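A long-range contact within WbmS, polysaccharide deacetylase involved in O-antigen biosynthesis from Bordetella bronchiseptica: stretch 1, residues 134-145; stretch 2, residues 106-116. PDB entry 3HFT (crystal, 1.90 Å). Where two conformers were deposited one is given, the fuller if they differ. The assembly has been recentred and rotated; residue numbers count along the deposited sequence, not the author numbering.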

# COMPACT_ATOMS: atom_id res chain seq x y z
N SER A 134 0.32 -8.88 -8.18
CA SER A 134 0.86 -10.21 -8.47
C SER A 134 1.69 -10.72 -7.30
O SER A 134 1.71 -11.92 -7.01
CB SER A 134 1.71 -10.19 -9.72
OG SER A 134 2.82 -9.36 -9.50
N ILE A 135 2.38 -9.81 -6.61
CA ILE A 135 3.17 -10.19 -5.44
C ILE A 135 2.24 -10.78 -4.36
O ILE A 135 2.50 -11.86 -3.84
CB ILE A 135 4.02 -9.02 -4.90
CG1 ILE A 135 5.11 -8.66 -5.92
CG2 ILE A 135 4.64 -9.38 -3.54
CD1 ILE A 135 5.95 -7.42 -5.54
N LEU A 136 1.15 -10.08 -4.05
CA LEU A 136 0.18 -10.59 -3.07
C LEU A 136 -0.43 -11.91 -3.56
O LEU A 136 -0.65 -12.80 -2.76
CB LEU A 136 -0.91 -9.59 -2.75
CG LEU A 136 -0.60 -8.68 -1.54
CD1 LEU A 136 0.71 -7.94 -1.71
CD2 LEU A 136 -1.76 -7.74 -1.30
N ASN A 137 -0.68 -12.05 -4.85
CA ASN A 137 -1.20 -13.33 -5.40
C ASN A 137 -0.20 -14.45 -5.12
O ASN A 137 -0.58 -15.56 -4.71
CB ASN A 137 -1.44 -13.23 -6.93
CG ASN A 137 -2.69 -12.43 -7.29
OD1 ASN A 137 -3.51 -12.10 -6.44
ND2 ASN A 137 -2.84 -12.12 -8.57
N MSE A 138 1.07 -14.17 -5.34
CA MSE A 138 2.10 -15.17 -5.15
C MSE A 138 2.31 -15.48 -3.67
O MSE A 138 2.63 -16.62 -3.31
CB MSE A 138 3.41 -14.75 -5.83
CG MSE A 138 3.39 -14.93 -7.37
SE MSE A 138 5.16 -14.76 -8.15
CE MSE A 138 6.06 -15.19 -6.59
N PHE A 139 2.16 -14.47 -2.80
CA PHE A 139 2.23 -14.69 -1.36
C PHE A 139 1.16 -15.72 -1.00
O PHE A 139 1.43 -16.72 -0.34
CB PHE A 139 1.90 -13.42 -0.57
CG PHE A 139 3.01 -12.38 -0.53
CD1 PHE A 139 4.32 -12.68 -0.83
CD2 PHE A 139 2.72 -11.12 -0.03
CE1 PHE A 139 5.32 -11.70 -0.72
CE2 PHE A 139 3.70 -10.16 0.08
CZ PHE A 139 5.01 -10.46 -0.28
N GLY A 140 -0.06 -15.47 -1.48
CA GLY A 140 -1.21 -16.33 -1.20
C GLY A 140 -1.09 -17.75 -1.70
O GLY A 140 -1.44 -18.68 -1.00
N GLU A 141 -0.59 -17.92 -2.91
CA GLU A 141 -0.32 -19.24 -3.46
C GLU A 141 0.65 -20.00 -2.56
O GLU A 141 0.54 -21.19 -2.43
CB GLU A 141 0.33 -19.15 -4.83
CG GLU A 141 -0.50 -18.58 -5.95
CD GLU A 141 0.34 -18.26 -7.21
OE1 GLU A 141 1.55 -18.63 -7.26
OE2 GLU A 141 -0.22 -17.62 -8.14
N ARG A 142 1.62 -19.31 -1.96
CA ARG A 142 2.59 -19.96 -1.07
C ARG A 142 2.11 -20.09 0.38
O ARG A 142 2.88 -20.35 1.30
CB ARG A 142 3.95 -19.25 -1.10
CG ARG A 142 4.86 -19.64 -2.25
CD ARG A 142 4.54 -18.89 -3.47
NE ARG A 142 5.41 -19.16 -4.61
CZ ARG A 142 5.15 -18.68 -5.83
NH1 ARG A 142 4.05 -17.94 -6.05
NH2 ARG A 142 5.97 -18.95 -6.84
N ARG A 143 0.82 -19.87 0.57
CA ARG A 143 0.17 -20.06 1.85
C ARG A 143 0.52 -19.05 2.93
O ARG A 143 0.35 -19.34 4.11
CB ARG A 143 0.38 -21.51 2.35
CG ARG A 143 -0.15 -22.57 1.37
CD ARG A 143 -0.02 -23.98 1.96
NE ARG A 143 1.29 -24.19 2.57
N LEU A 144 1.00 -17.87 2.54
CA LEU A 144 1.11 -16.75 3.45
C LEU A 144 -0.31 -16.23 3.67
O LEU A 144 -1.12 -16.24 2.74
CB LEU A 144 2.04 -15.66 2.87
CG LEU A 144 3.52 -16.06 2.74
CD1 LEU A 144 4.35 -15.03 1.98
CD2 LEU A 144 4.13 -16.30 4.12
N ARG A 145 -0.64 -15.82 4.89
CA ARG A 145 -1.98 -15.34 5.20
C ARG A 145 -2.02 -13.90 5.61
O ARG A 145 -3.06 -13.27 5.51
CB ARG A 145 -2.63 -16.14 6.32
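Stretch 2, residues 106-116: GVQEILDRTLE

Stretch 2 is mostly helix: Gly106 occupies the N-cap position, and from Val107 onward the chain winds with regular i-to-i+4 bonds such as Leu111 N to Val107 O (2.8 Å). It runs in roughly the same direction as helix 134-141, the two axes crossing at -39° with a closest approach of 10.9 Å. In register, Ile135 lies nearest Val107, Met138 nearest Gln108, Phe139 nearest Leu111 and Arg142 nearest Asp112, with CA-CA distances widening from 7.1 Å at the first pair to 8.4 Å at the last.

Most of the contact is apolar. Val107, Leu111 and Leu115, spaced four residues apart, all direct their CA-to-CB bonds toward stretch 1, as successive turns of one helical face should. Val107 CG2 meets Ile135 CG1 at 3.8 Å. The long, flexible side chain of Met138, a selenomethionine, carries its CE to 3.4 Å from Val107 CG1, 3.6 Å from Leu111 CD2 and 3.3 Å from Gln108 CA, so a single methyl packs against two turns of the helix. Leu111 buries the most area of stretch 2; its CD1 lies at the edge of the Phe139 ring, 3.8 Å from CE1. Beyond the end of helix 134-141, Leu144 extends the greasy surface, its CD2 4.1 Å from Leu115 CD2.

The polar contact centres on Arg142, the first residue to leave helical geometry. Its NE donates a hydrogen bond to Asp112 OD1 (3.1 Å, 148°), within a salt bridge that pairs opposite charges at a partly exposed site. Arginine suits this place because its aliphatic portion can also pack: Arg142 CG lies 3.6 Å from Leu115 CD1, while Leu111 CD2 sits over one guanidinium face. Within stretch 1, a second salt bridge, Arg142 NH1 to Glu141 OE1 (2.9 Å), engages the same guanidinium.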

# COMPACT_ATOMS: atom_id res chain seq x y z
N GLY A 106 12.86 -12.98 -11.23
CA GLY A 106 11.67 -12.22 -10.83
C GLY A 106 11.35 -12.46 -9.36
O GLY A 106 12.16 -12.98 -8.58
N VAL A 107 10.14 -12.07 -9.00
CA VAL A 107 9.65 -12.21 -7.64
C VAL A 107 9.69 -13.67 -7.16
O VAL A 107 10.13 -13.94 -6.05
CB VAL A 107 8.22 -11.60 -7.51
CG1 VAL A 107 7.51 -12.13 -6.28
CG2 VAL A 107 8.29 -10.05 -7.49
N GLN A 108 9.24 -14.59 -8.00
CA GLN A 108 9.08 -15.99 -7.59
C GLN A 108 10.34 -16.61 -7.00
O GLN A 108 10.29 -17.24 -5.94
CB GLN A 108 8.57 -16.83 -8.76
CG GLN A 108 8.41 -18.30 -8.41
N GLU A 109 11.46 -16.45 -7.70
CA GLU A 109 12.71 -17.03 -7.25
C GLU A 109 13.11 -16.45 -5.91
O GLU A 109 13.51 -17.20 -5.01
CB GLU A 109 13.83 -16.78 -8.26
CG GLU A 109 13.66 -17.48 -9.62
CD GLU A 109 12.92 -16.66 -10.66
OE1 GLU A 109 12.20 -15.70 -10.30
OE2 GLU A 109 13.04 -16.99 -11.86
N ILE A 110 12.99 -15.13 -5.77
CA ILE A 110 13.38 -14.45 -4.52
C ILE A 110 12.48 -14.86 -3.34
O ILE A 110 12.96 -15.10 -2.23
CB ILE A 110 13.40 -12.90 -4.70
CG1 ILE A 110 14.53 -12.46 -5.66
CG2 ILE A 110 13.56 -12.19 -3.34
CD1 ILE A 110 14.43 -11.01 -6.12
N LEU A 111 11.18 -14.91 -3.59
CA LEU A 111 10.20 -15.27 -2.58
C LEU A 111 10.42 -16.70 -2.12
O LEU A 111 10.40 -16.97 -0.93
CB LEU A 111 8.78 -15.13 -3.13
CG LEU A 111 7.58 -15.55 -2.25
CD1 LEU A 111 7.59 -14.80 -0.86
CD2 LEU A 111 6.22 -15.34 -3.01
N ASP A 112 10.59 -17.61 -3.07
CA ASP A 112 10.79 -19.01 -2.73
C ASP A 112 12.07 -19.21 -1.93
O ASP A 112 12.09 -19.96 -0.96
CB ASP A 112 10.77 -19.88 -3.98
CG ASP A 112 9.35 -20.06 -4.56
OD1 ASP A 112 8.34 -19.81 -3.85
OD2 ASP A 112 9.28 -20.46 -5.74
N ARG A 113 13.14 -18.51 -2.29
CA ARG A 113 14.36 -18.59 -1.51
C ARG A 113 14.17 -18.07 -0.10
O ARG A 113 14.66 -18.67 0.84
CB ARG A 113 15.51 -17.83 -2.15
CG ARG A 113 16.34 -18.62 -3.09
CD ARG A 113 17.70 -17.97 -3.24
NE ARG A 113 17.61 -16.60 -3.74
CZ ARG A 113 17.43 -16.28 -5.02
NH1 ARG A 113 17.28 -17.21 -5.93
NH2 ARG A 113 17.36 -15.01 -5.39
N THR A 114 13.48 -16.95 0.04
CA THR A 114 13.25 -16.36 1.37
C THR A 114 12.40 -17.28 2.25
O THR A 114 12.62 -17.39 3.47
CB THR A 114 12.54 -15.01 1.24
OG1 THR A 114 13.21 -14.22 0.25
CG2 THR A 114 12.51 -14.28 2.58
N LEU A 115 11.41 -17.93 1.65
CA LEU A 115 10.52 -18.82 2.39
C LEU A 115 11.27 -20.01 2.98
O LEU A 115 10.80 -20.59 3.95
CB LEU A 115 9.37 -19.30 1.50
CG LEU A 115 8.31 -18.22 1.25
CD1 LEU A 115 7.38 -18.60 0.11
CD2 LEU A 115 7.54 -17.99 2.54
N GLU A 116 12.42 -20.37 2.41
CA GLU A 116 13.21 -21.45 2.94
C GLU A 116 13.67 -21.12 4.35
O GLU A 116 14.01 -22.01 5.12
CB GLU A 116 14.43 -21.71 2.06
CG GLU A 116 14.08 -22.15 0.66
CD GLU A 116 15.30 -22.47 -0.20
OE1 GLU A 116 16.44 -22.46 0.31
OE2 GLU A 116 15.10 -22.73 -1.40